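Local coordinates for sensor protein kinase HptS (Staphylococcus aureus, PDB 6LKI) that is probably the histidine kinase of a two-component system, represented here by its sensor region, which would relay an extracellular signal by phosphorylating a histidine, at residues Q21-Q26 with R47-L52; L34-H39 with T43-E48; Y61-G66 with F70-Y75; T88-L91 with S96-M99. One frame throughout, in Å; residues are numbered along the deposited sequence.

Contact 1. Residues Q21-Q26 with R47-L52; sequences QTFITQ and RELLKL
The ring of Phe23 carries Leu52 on one face and meets Glu48 and Leu49 at a slant near its far end. Leu52 CD2 lies over that face, 3.8 Å from the centroid of the Phe23 ring and 17° off its normal, a CH-pi contact displaced toward the CD2 side of the ring. The other methyl of Leu52, CD1, reaches back to Phe23 CB at 3.8 Å, and Leu52 CB runs along the CD1-CE1 side, so the leucine spans the phenyl group from root to rim. At the far end Phe23 CE1 comes to 3.7 Å from Glu48 O, the carbonyl that accepts the helical bond from Leu52 N. Leu49 CD2 touches Phe23 CZ at 4.1 Å, the two side chains crossing at about a right angle.

Phe23 can bridge the gap because its CG stands anti to the backbone N (chi1 169°), carrying the ring straight out from helix 2-31 to helix 39-55. The helix segments run nearly antiparallel, at 156°, with axes 11.6 Å apart, a spacing that leaves room for an aromatic ring between them. Leu49 continues inward to Tyr62 and Leu100 of the sheet, while His27 stacks on Phe23 and hydrogen-bonds to Glu48 OE1.

This pairing of the long N-terminal helix with the shorter one is mainly apolar, with the Glu48 carbonyl the one polar group the ring meets across the segments: dispersion and the CH-pi contact join them directly, and the polar link from Glu48 to His27 lies just beyond, one helical turn after Phe23.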
# COMPACT_ATOMS: atom_id res chain seq x y z
N GLN B 21 4.22 17.39 -17.12
CA GLN B 21 5.39 17.85 -16.39
C GLN B 21 5.39 19.36 -16.22
O GLN B 21 5.75 19.88 -15.16
CB GLN B 21 6.66 17.39 -17.10
CG GLN B 21 6.80 15.88 -17.21
CD GLN B 21 7.03 15.20 -15.87
OE1 GLN B 21 7.31 15.85 -14.87
NE2 GLN B 21 6.91 13.87 -15.85
N THR B 22 4.97 20.06 -17.27
CA THR B 22 4.88 21.50 -17.22
C THR B 22 3.85 21.93 -16.22
O THR B 22 4.06 22.85 -15.52
CB THR B 22 4.51 22.09 -18.58
OG1 THR B 22 5.50 21.79 -19.53
CG2 THR B 22 4.37 23.56 -18.50
N PHE B 23 2.74 21.24 -16.19
CA PHE B 23 1.71 21.48 -15.20
C PHE B 23 2.27 21.38 -13.79
O PHE B 23 2.06 22.22 -12.99
CB PHE B 23 0.54 20.52 -15.42
CG PHE B 23 -0.46 20.50 -14.30
CD1 PHE B 23 -1.54 21.30 -14.32
CD2 PHE B 23 -0.31 19.65 -13.24
CE1 PHE B 23 -2.45 21.28 -13.30
CE2 PHE B 23 -1.21 19.60 -12.23
CZ PHE B 23 -2.28 20.44 -12.25
N ILE B 24 3.03 20.34 -13.53
CA ILE B 24 3.61 20.15 -12.23
C ILE B 24 4.54 21.29 -11.86
O ILE B 24 4.46 21.82 -10.80
CB ILE B 24 4.32 18.81 -12.14
CG1 ILE B 24 3.31 17.71 -12.25
CG2 ILE B 24 4.95 18.67 -10.80
CD1 ILE B 24 2.27 17.77 -11.19
N THR B 25 5.42 21.65 -12.76
CA THR B 25 6.36 22.71 -12.51
C THR B 25 5.67 24.01 -12.19
O THR B 25 6.01 24.69 -11.28
CB THR B 25 7.26 22.85 -13.72
OG1 THR B 25 7.96 21.64 -13.92
CG2 THR B 25 8.20 23.89 -13.51
N GLN B 26 4.64 24.34 -12.93
CA GLN B 26 3.96 25.61 -12.77
C GLN B 26 2.99 25.63 -11.59
O GLN B 26 2.52 26.71 -11.21
CB GLN B 26 3.21 25.97 -14.05
CG GLN B 26 4.13 26.21 -15.24
CD GLN B 26 3.39 26.57 -16.51
OE1 GLN B 26 2.22 26.23 -16.67
NE2 GLN B 26 4.07 27.25 -17.42
N ARG B 47 -10.27 21.31 -9.57
CA ARG B 47 -10.45 22.15 -10.76
C ARG B 47 -9.21 22.14 -11.63
O ARG B 47 -9.30 22.04 -12.86
CB ARG B 47 -10.81 23.58 -10.35
CG ARG B 47 -12.24 23.75 -9.86
CD ARG B 47 -12.44 25.13 -9.25
NE ARG B 47 -13.82 25.35 -8.82
CZ ARG B 47 -14.22 26.42 -8.13
NH1 ARG B 47 -13.35 27.35 -7.78
NH2 ARG B 47 -15.50 26.54 -7.79
N GLU B 48 -8.02 22.24 -11.01
CA GLU B 48 -6.79 22.25 -11.79
C GLU B 48 -6.52 20.90 -12.43
O GLU B 48 -6.09 20.83 -13.58
CB GLU B 48 -5.62 22.67 -10.89
CG GLU B 48 -5.72 24.09 -10.36
CD GLU B 48 -5.86 25.11 -11.47
OE1 GLU B 48 -4.99 25.14 -12.36
OE2 GLU B 48 -6.84 25.88 -11.45
N LEU B 49 -6.77 19.81 -11.69
CA LEU B 49 -6.51 18.48 -12.23
C LEU B 49 -7.48 18.14 -13.36
O LEU B 49 -7.07 17.60 -14.39
CB LEU B 49 -6.60 17.44 -11.12
CG LEU B 49 -5.47 17.45 -10.08
CD1 LEU B 49 -5.76 16.47 -8.95
CD2 LEU B 49 -4.13 17.12 -10.73
N LEU B 50 -8.76 18.45 -13.19
CA LEU B 50 -9.72 18.19 -14.26
C LEU B 50 -9.47 19.09 -15.46
O LEU B 50 -9.71 18.67 -16.60
CB LEU B 50 -11.15 18.38 -13.74
CG LEU B 50 -11.63 17.26 -12.81
CD1 LEU B 50 -12.91 17.66 -12.09
CD2 LEU B 50 -11.83 15.98 -13.60
N LYS B 51 -8.98 20.31 -15.24
CA LYS B 51 -8.59 21.16 -16.36
C LYS B 51 -7.45 20.54 -17.15
O LYS B 51 -7.46 20.55 -18.39
CB LYS B 51 -8.21 22.55 -15.86
CG LYS B 51 -7.89 23.55 -16.96
CD LYS B 51 -7.71 24.95 -16.39
CE LYS B 51 -8.94 25.38 -15.60
NZ LYS B 51 -8.74 26.70 -14.94
N LEU B 52 -6.46 19.98 -16.45
CA LEU B 52 -5.33 19.34 -17.12
C LEU B 52 -5.77 18.10 -17.87
O LEU B 52 -5.32 17.86 -19.00
CB LEU B 52 -4.25 18.99 -16.10
CG LEU B 52 -3.10 18.11 -16.58
CD1 LEU B 52 -2.16 18.90 -17.49
CD2 LEU B 52 -2.34 17.50 -15.41

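Contact 2. Residues L34-H39 with T43-E48; sequences LDLTNH and TATKRE
Thr45 OG1 meets two leucine methyls from the loop before helix 39-55, where a type I beta turn from Asp35 to Asn38 leads into the helix N-cap, Asn38. Leu34 CD1 and Leu36 CD2 each lie 3.4 Å from Thr45 OG1. Leu34 runs alongside Thr45, pointing the opposite way, and Leu36 comes in crosswise. The hydroxyl is not left without a polar partner among these methyls, for it hydrogen-bonds to Asp41 O within its own helix. Leu34 CD2 extends the apolar patch to Ala44 CB at 4.4 Å.

Behind these contacts an Asx turn shapes the loop. Asp35 OD1 accepts from Thr37 N at 3.0 Å and from Thr37 OG1 at 2.6 Å, both arriving from the same face of the carboxylate, which holds the threonine against the aspartate. Leu36 packs onward against Leu64 of strand 59-66.

In the first turn of helix 39-55 Thr43 N donates to His39 O (3.1 Å), lying above the carbonyl plane. A water also joins the two side chains, 3.0 Å from His39 ND1 and 2.9 Å from Thr43 OG1.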
# COMPACT_ATOMS: atom_id res chain seq x y z
N LEU B 34 -2.02 25.09 -0.70
CA LEU B 34 -3.32 24.44 -0.66
C LEU B 34 -3.35 23.39 0.44
O LEU B 34 -2.55 22.45 0.43
CB LEU B 34 -3.65 23.82 -2.02
CG LEU B 34 -3.85 24.81 -3.16
CD1 LEU B 34 -4.03 24.10 -4.49
CD2 LEU B 34 -5.03 25.73 -2.88
N ASP B 35 -4.28 23.55 1.38
CA ASP B 35 -4.49 22.62 2.48
C ASP B 35 -5.62 21.67 2.08
O ASP B 35 -6.79 22.07 2.05
CB ASP B 35 -4.82 23.37 3.77
CG ASP B 35 -5.00 22.45 4.97
OD1 ASP B 35 -5.03 21.22 4.81
OD2 ASP B 35 -5.12 22.98 6.09
N LEU B 36 -5.27 20.42 1.79
CA LEU B 36 -6.25 19.46 1.29
C LEU B 36 -7.16 18.90 2.38
O LEU B 36 -7.97 18.02 2.09
CB LEU B 36 -5.54 18.31 0.56
CG LEU B 36 -4.79 18.75 -0.70
CD1 LEU B 36 -4.42 17.55 -1.57
CD2 LEU B 36 -5.60 19.76 -1.51
N THR B 37 -7.03 19.37 3.62
CA THR B 37 -8.07 19.15 4.62
C THR B 37 -9.12 20.25 4.60
O THR B 37 -10.13 20.15 5.31
CB THR B 37 -7.46 19.05 6.02
OG1 THR B 37 -6.84 20.29 6.37
CG2 THR B 37 -6.43 17.93 6.07
N ASN B 38 -8.90 21.31 3.82
CA ASN B 38 -9.85 22.39 3.64
C ASN B 38 -10.60 22.16 2.33
O ASN B 38 -9.98 21.98 1.28
CB ASN B 38 -9.12 23.74 3.62
CG ASN B 38 -10.06 24.91 3.45
OD1 ASN B 38 -10.59 25.14 2.37
ND2 ASN B 38 -10.25 25.67 4.52
N HIS B 39 -11.93 22.18 2.40
CA HIS B 39 -12.73 21.80 1.24
C HIS B 39 -12.63 22.82 0.11
O HIS B 39 -12.82 22.47 -1.06
CB HIS B 39 -14.18 21.57 1.64
CG HIS B 39 -14.95 22.82 1.90
ND1 HIS B 39 -15.59 23.52 0.89
CD2 HIS B 39 -15.20 23.50 3.04
CE1 HIS B 39 -16.19 24.58 1.41
NE2 HIS B 39 -15.97 24.59 2.71
N THR B 43 -11.44 21.66 -3.68
CA THR B 43 -12.13 22.07 -4.90
C THR B 43 -11.17 22.75 -5.87
O THR B 43 -11.21 22.49 -7.08
CB THR B 43 -13.30 22.99 -4.56
OG1 THR B 43 -14.24 22.28 -3.74
CG2 THR B 43 -14.00 23.46 -5.83
N ALA B 44 -10.30 23.62 -5.36
CA ALA B 44 -9.35 24.30 -6.23
C ALA B 44 -8.39 23.31 -6.88
O ALA B 44 -8.02 23.46 -8.04
CB ALA B 44 -8.57 25.36 -5.44
N THR B 45 -7.99 22.27 -6.13
CA THR B 45 -7.08 21.27 -6.69
C THR B 45 -7.79 20.40 -7.72
O THR B 45 -7.22 20.10 -8.78
CB THR B 45 -6.50 20.41 -5.57
OG1 THR B 45 -5.85 21.25 -4.61
CG2 THR B 45 -5.48 19.43 -6.13
N LYS B 46 -9.03 19.99 -7.44
CA LYS B 46 -9.79 19.21 -8.41
C LYS B 46 -10.01 20.01 -9.69
O LYS B 46 -9.95 19.45 -10.80
CB LYS B 46 -11.13 18.79 -7.81
CG LYS B 46 -11.04 17.69 -6.77
CD LYS B 46 -12.40 17.37 -6.18
CE LYS B 46 -12.33 16.22 -5.18
NZ LYS B 46 -13.65 15.95 -4.55
N ARG B 47 -10.27 21.31 -9.57
CA ARG B 47 -10.45 22.15 -10.76
C ARG B 47 -9.21 22.14 -11.63
O ARG B 47 -9.30 22.04 -12.86
CB ARG B 47 -10.81 23.58 -10.35
CG ARG B 47 -12.24 23.75 -9.86
CD ARG B 47 -12.44 25.13 -9.25
NE ARG B 47 -13.82 25.35 -8.82
CZ ARG B 47 -14.22 26.42 -8.13
NH1 ARG B 47 -13.35 27.35 -7.78
NH2 ARG B 47 -15.50 26.54 -7.79
N GLU B 48 -8.02 22.24 -11.01
CA GLU B 48 -6.79 22.25 -11.79
C GLU B 48 -6.52 20.90 -12.43
O GLU B 48 -6.09 20.83 -13.58
CB GLU B 48 -5.62 22.67 -10.89
CG GLU B 48 -5.72 24.09 -10.36
CD GLU B 48 -5.86 25.11 -11.47
OE1 GLU B 48 -4.99 25.14 -12.36
OE2 GLU B 48 -6.84 25.88 -11.45
O HOH W 1 -15.45 24.23 -2.00

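Contact 3. Residues Y61-G66 with F70-Y75; sequences YYELSG and FITNNY
Asn73 lays its amide on the ring of Tyr62, the planes only 3° apart and stacked. From CB outward, Asn73 CB sits 3.5 Å from Tyr62 CE2 and equally close to CZ; Asn73 CG follows at 3.4 Å from Tyr62 CE2. At the tip Asn73 OD1 lies over the CD2 side of the same face and accepts from Tyr62 N (2.8 Å), while ND2 makes a weak hydrogen bond to Leu60 O. With CG between the backbone N and the carbonyl carbon (chi1 68°), the asparagine folds back onto the neighbouring strand, and its carboxamide takes up the N-H of Tyr62.

Thr72 OG1 donates to Tyr62 O at 2.7 Å and accepts from Asn74 N in an ST turn. Further along, Leu64 and Ile71 form a regular hydrogen-bonded antiparallel pair. The edge of the Phe70 ring meets the carboxylate of Glu63, with Phe70 CZ 3.6 Å from Glu63 CD and the two planes 77° apart.

This beta hairpin, strands 59-66 and 69-72, forms one margin of the four-stranded antiparallel sheet. Tyr62 and Leu64 face helix 39-55, touching Leu49, Leu50 and Thr45, while strand 59-66 bonds on its other side to strand 97-106.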
# COMPACT_ATOMS: atom_id res chain seq x y z
N TYR B 61 -6.91 9.28 -16.11
CA TYR B 61 -7.46 9.25 -14.76
C TYR B 61 -6.35 9.59 -13.78
O TYR B 61 -5.24 9.05 -13.88
CB TYR B 61 -8.06 7.88 -14.44
CG TYR B 61 -9.29 7.58 -15.26
CD1 TYR B 61 -10.51 8.15 -14.95
CD2 TYR B 61 -9.22 6.73 -16.36
CE1 TYR B 61 -11.64 7.89 -15.71
CE2 TYR B 61 -10.34 6.46 -17.13
CZ TYR B 61 -11.54 7.05 -16.80
OH TYR B 61 -12.66 6.78 -17.55
N TYR B 62 -6.63 10.50 -12.86
CA TYR B 62 -5.68 10.85 -11.82
C TYR B 62 -6.06 10.21 -10.50
O TYR B 62 -7.24 10.01 -10.20
CB TYR B 62 -5.56 12.37 -11.66
CG TYR B 62 -6.86 13.08 -11.33
CD1 TYR B 62 -7.36 13.12 -10.03
CD2 TYR B 62 -7.58 13.74 -12.33
CE1 TYR B 62 -8.54 13.78 -9.74
CE2 TYR B 62 -8.76 14.40 -12.04
CZ TYR B 62 -9.23 14.42 -10.75
OH TYR B 62 -10.41 15.08 -10.46
N GLU B 63 -5.04 9.86 -9.72
CA GLU B 63 -5.21 9.41 -8.34
C GLU B 63 -4.29 10.27 -7.48
O GLU B 63 -3.06 10.20 -7.61
CB GLU B 63 -4.88 7.92 -8.19
CG GLU B 63 -5.92 6.99 -8.80
CD GLU B 63 -5.70 5.54 -8.41
OE1 GLU B 63 -4.66 5.23 -7.80
OE2 GLU B 63 -6.59 4.70 -8.70
N LEU B 64 -4.88 11.10 -6.62
CA LEU B 64 -4.14 11.94 -5.69
C LEU B 64 -4.29 11.33 -4.30
O LEU B 64 -5.37 11.40 -3.70
CB LEU B 64 -4.65 13.38 -5.73
CG LEU B 64 -3.83 14.42 -4.96
CD1 LEU B 64 -2.40 14.49 -5.49
CD2 LEU B 64 -4.50 15.78 -5.04
N SER B 65 -3.22 10.72 -3.80
CA SER B 65 -3.27 9.91 -2.59
C SER B 65 -2.49 10.59 -1.47
O SER B 65 -1.33 10.97 -1.66
CB SER B 65 -2.71 8.51 -2.85
OG SER B 65 -3.41 7.88 -3.91
N GLY B 66 -3.13 10.72 -0.31
CA GLY B 66 -2.48 11.22 0.87
C GLY B 66 -2.89 10.41 2.09
O GLY B 66 -3.62 9.42 1.98
N PHE B 70 -8.13 10.07 -0.56
CA PHE B 70 -8.07 9.54 -1.92
C PHE B 70 -8.93 10.41 -2.83
O PHE B 70 -10.15 10.46 -2.66
CB PHE B 70 -8.53 8.08 -1.96
CG PHE B 70 -8.36 7.41 -3.29
CD1 PHE B 70 -7.10 7.19 -3.81
CD2 PHE B 70 -9.46 6.99 -4.02
CE1 PHE B 70 -6.94 6.57 -5.04
CE2 PHE B 70 -9.31 6.37 -5.25
CZ PHE B 70 -8.04 6.16 -5.76
N ILE B 71 -8.29 11.08 -3.79
CA ILE B 71 -8.96 12.00 -4.70
C ILE B 71 -8.74 11.50 -6.12
O ILE B 71 -7.60 11.31 -6.55
CB ILE B 71 -8.44 13.44 -4.55
CG1 ILE B 71 -8.86 14.02 -3.19
CG2 ILE B 71 -8.92 14.33 -5.69
CD1 ILE B 71 -8.13 15.29 -2.82
N THR B 72 -9.84 11.29 -6.86
CA THR B 72 -9.74 10.69 -8.18
C THR B 72 -10.92 11.13 -9.03
O THR B 72 -11.98 11.51 -8.52
CB THR B 72 -9.69 9.16 -8.10
OG1 THR B 72 -9.44 8.61 -9.40
CG2 THR B 72 -11.00 8.60 -7.56
N ASN B 73 -10.72 11.10 -10.35
CA ASN B 73 -11.81 11.23 -11.31
C ASN B 73 -12.23 9.89 -11.90
O ASN B 73 -12.99 9.85 -12.87
CB ASN B 73 -11.42 12.20 -12.43
CG ASN B 73 -10.34 11.64 -13.33
OD1 ASN B 73 -9.43 10.95 -12.86
ND2 ASN B 73 -10.42 11.94 -14.62
N ASN B 74 -11.73 8.79 -11.33
CA ASN B 74 -12.13 7.44 -11.74
C ASN B 74 -13.40 7.06 -10.99
O ASN B 74 -13.44 6.16 -10.14
CB ASN B 74 -10.99 6.46 -11.48
CG ASN B 74 -11.29 5.06 -11.97
OD1 ASN B 74 -12.23 4.84 -12.73
ND2 ASN B 74 -10.49 4.10 -11.52
N TYR B 75 -14.48 7.78 -11.32
CA TYR B 75 -15.73 7.67 -10.57
C TYR B 75 -16.37 6.30 -10.72
O TYR B 75 -17.08 5.84 -9.81
CB TYR B 75 -16.70 8.76 -11.00
CG TYR B 75 -16.12 10.16 -10.94
CD1 TYR B 75 -15.84 10.76 -9.72
CD2 TYR B 75 -15.84 10.87 -12.10
CE1 TYR B 75 -15.31 12.04 -9.66
CE2 TYR B 75 -15.31 12.14 -12.05
CZ TYR B 75 -15.04 12.72 -10.83
OH TYR B 75 -14.51 13.99 -10.78
O HOH W 2 -11.94 14.37 -8.24
O HOH W 3 -8.99 5.40 -9.16

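Contact 4. Residues T88-L91 with S96-M99; sequences THQL and STYM
The beta hairpin of strands 84-92 and 97-106 forms the margin of the four-stranded antiparallel sheet away from strand 69-72, and the contact lies close to its turn. Leu91 and Tyr98 make a hydrogen-bonded antiparallel pair: Leu91 N reaches Tyr98 O and Tyr98 N reaches Leu91 O, both at 2.8 Å and both 165° at the hydrogen. The next pair, Gln90 with Met99, is non-hydrogen-bonded, and here the two side chains pack against each other.

Met99 bends at both chi2 (-59°) and chi3 (-58°), which folds the thioether across the neighbouring strand. Its SD rests 3.7 Å from Gln90 CB and as near to Gln90 CG, and its methyl CE goes on to Thr88 CG2, also at 3.7 Å. Gln90 reaches out beside it with an extended chain, and its CG also touches Thr97 CG2 at 3.7 Å. The aliphatic part of the glutamine therefore rests against both a sulfur and a methyl of the neighbouring strand, while its amide NE2 hydrogen-bonds to the backbone of a neighbouring subunit. Thr97 and Met99 also pack on that chain, so this face belongs to the subunit interface.

Leu91 and His89 turn to the other face, under helix 2-31, where they touch Ile24; His89 NE2 bonds to Gln21. Tyr98 OH is held by Gln69 and Asn95. Over the interface face, one water spans the strands, accepting from Gln90 NE2 at 2.9 Å and lying 2.8 Å from Thr97 OG1.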
# COMPACT_ATOMS: atom_id res chain seq x y z
N THR B 88 4.15 9.75 -12.35
CA THR B 88 4.10 9.70 -10.89
C THR B 88 4.83 10.92 -10.35
O THR B 88 5.94 11.22 -10.80
CB THR B 88 4.73 8.41 -10.35
OG1 THR B 88 4.12 7.28 -10.97
CG2 THR B 88 4.55 8.32 -8.84
N HIS B 89 4.21 11.62 -9.40
CA HIS B 89 4.82 12.80 -8.81
C HIS B 89 4.58 12.80 -7.31
O HIS B 89 3.49 12.48 -6.84
CB HIS B 89 4.25 14.09 -9.42
CG HIS B 89 4.71 14.34 -10.82
ND1 HIS B 89 4.02 13.88 -11.93
CD2 HIS B 89 5.79 15.01 -11.31
CE1 HIS B 89 4.65 14.25 -13.03
NE2 HIS B 89 5.73 14.94 -12.68
N GLN B 90 5.63 13.14 -6.55
CA GLN B 90 5.53 13.35 -5.11
C GLN B 90 5.41 14.85 -4.88
O GLN B 90 6.35 15.60 -5.14
CB GLN B 90 6.75 12.77 -4.39
CG GLN B 90 6.67 12.83 -2.88
CD GLN B 90 7.65 11.89 -2.19
OE1 GLN B 90 8.12 10.92 -2.79
NE2 GLN B 90 7.96 12.17 -0.93
N LEU B 91 4.24 15.28 -4.39
CA LEU B 91 3.90 16.69 -4.32
C LEU B 91 3.75 17.13 -2.88
O LEU B 91 3.12 16.44 -2.06
CB LEU B 91 2.60 16.97 -5.09
CG LEU B 91 2.55 16.51 -6.54
CD1 LEU B 91 1.16 16.73 -7.13
CD2 LEU B 91 3.60 17.24 -7.37
N SER B 96 0.38 18.22 3.97
CA SER B 96 1.06 16.93 3.92
C SER B 96 1.57 16.70 2.50
O SER B 96 1.36 17.52 1.60
CB SER B 96 0.13 15.79 4.36
OG SER B 96 0.80 14.54 4.35
N THR B 97 2.26 15.58 2.31
CA THR B 97 2.74 15.16 1.00
C THR B 97 1.74 14.22 0.36
O THR B 97 1.23 13.31 1.02
CB THR B 97 4.11 14.48 1.13
OG1 THR B 97 5.13 15.48 1.28
CG2 THR B 97 4.41 13.64 -0.10
N TYR B 98 1.44 14.45 -0.91
CA TYR B 98 0.51 13.63 -1.67
C TYR B 98 1.20 13.06 -2.90
O TYR B 98 2.06 13.71 -3.50
CB TYR B 98 -0.73 14.44 -2.08
CG TYR B 98 -1.62 14.83 -0.93
CD1 TYR B 98 -1.25 15.84 -0.04
CD2 TYR B 98 -2.85 14.20 -0.73
CE1 TYR B 98 -2.07 16.20 1.01
CE2 TYR B 98 -3.67 14.56 0.32
CZ TYR B 98 -3.27 15.55 1.19
OH TYR B 98 -4.09 15.91 2.24
N MET B 99 0.82 11.84 -3.26
CA MET B 99 1.31 11.19 -4.47
C MET B 99 0.28 11.35 -5.58
O MET B 99 -0.90 11.04 -5.38
CB MET B 99 1.60 9.71 -4.22
CG MET B 99 2.71 9.44 -3.21
SD MET B 99 4.29 10.17 -3.67
CE MET B 99 4.57 9.40 -5.26
O HOH W 4 7.59 14.87 0.01

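Along the chain, contacts 1 and 2 both finish on helix 39-55, sharing Arg47 and Glu48, and close before contact 3 opens; contact 4 follows. Their centres lie about 12 to 14 Å apart. Contacts 3 and 4 are the two outer hairpins of one antiparallel sheet, joined in its middle where Ser65 O meets Met99 N (2.8 Å, a probable hydrogen bond). The helices of contact 1 pack on this sheet: Leu49 and Leu50 reach Tyr62, and Ile24 reaches Leu91. Leu36 of contact 2 touches both Leu64 and Tyr98. Together they build one compact alpha-beta domain, consistent with a PAS-like sensor fold, with contacts 3 and 4 both reaching the partner subunit.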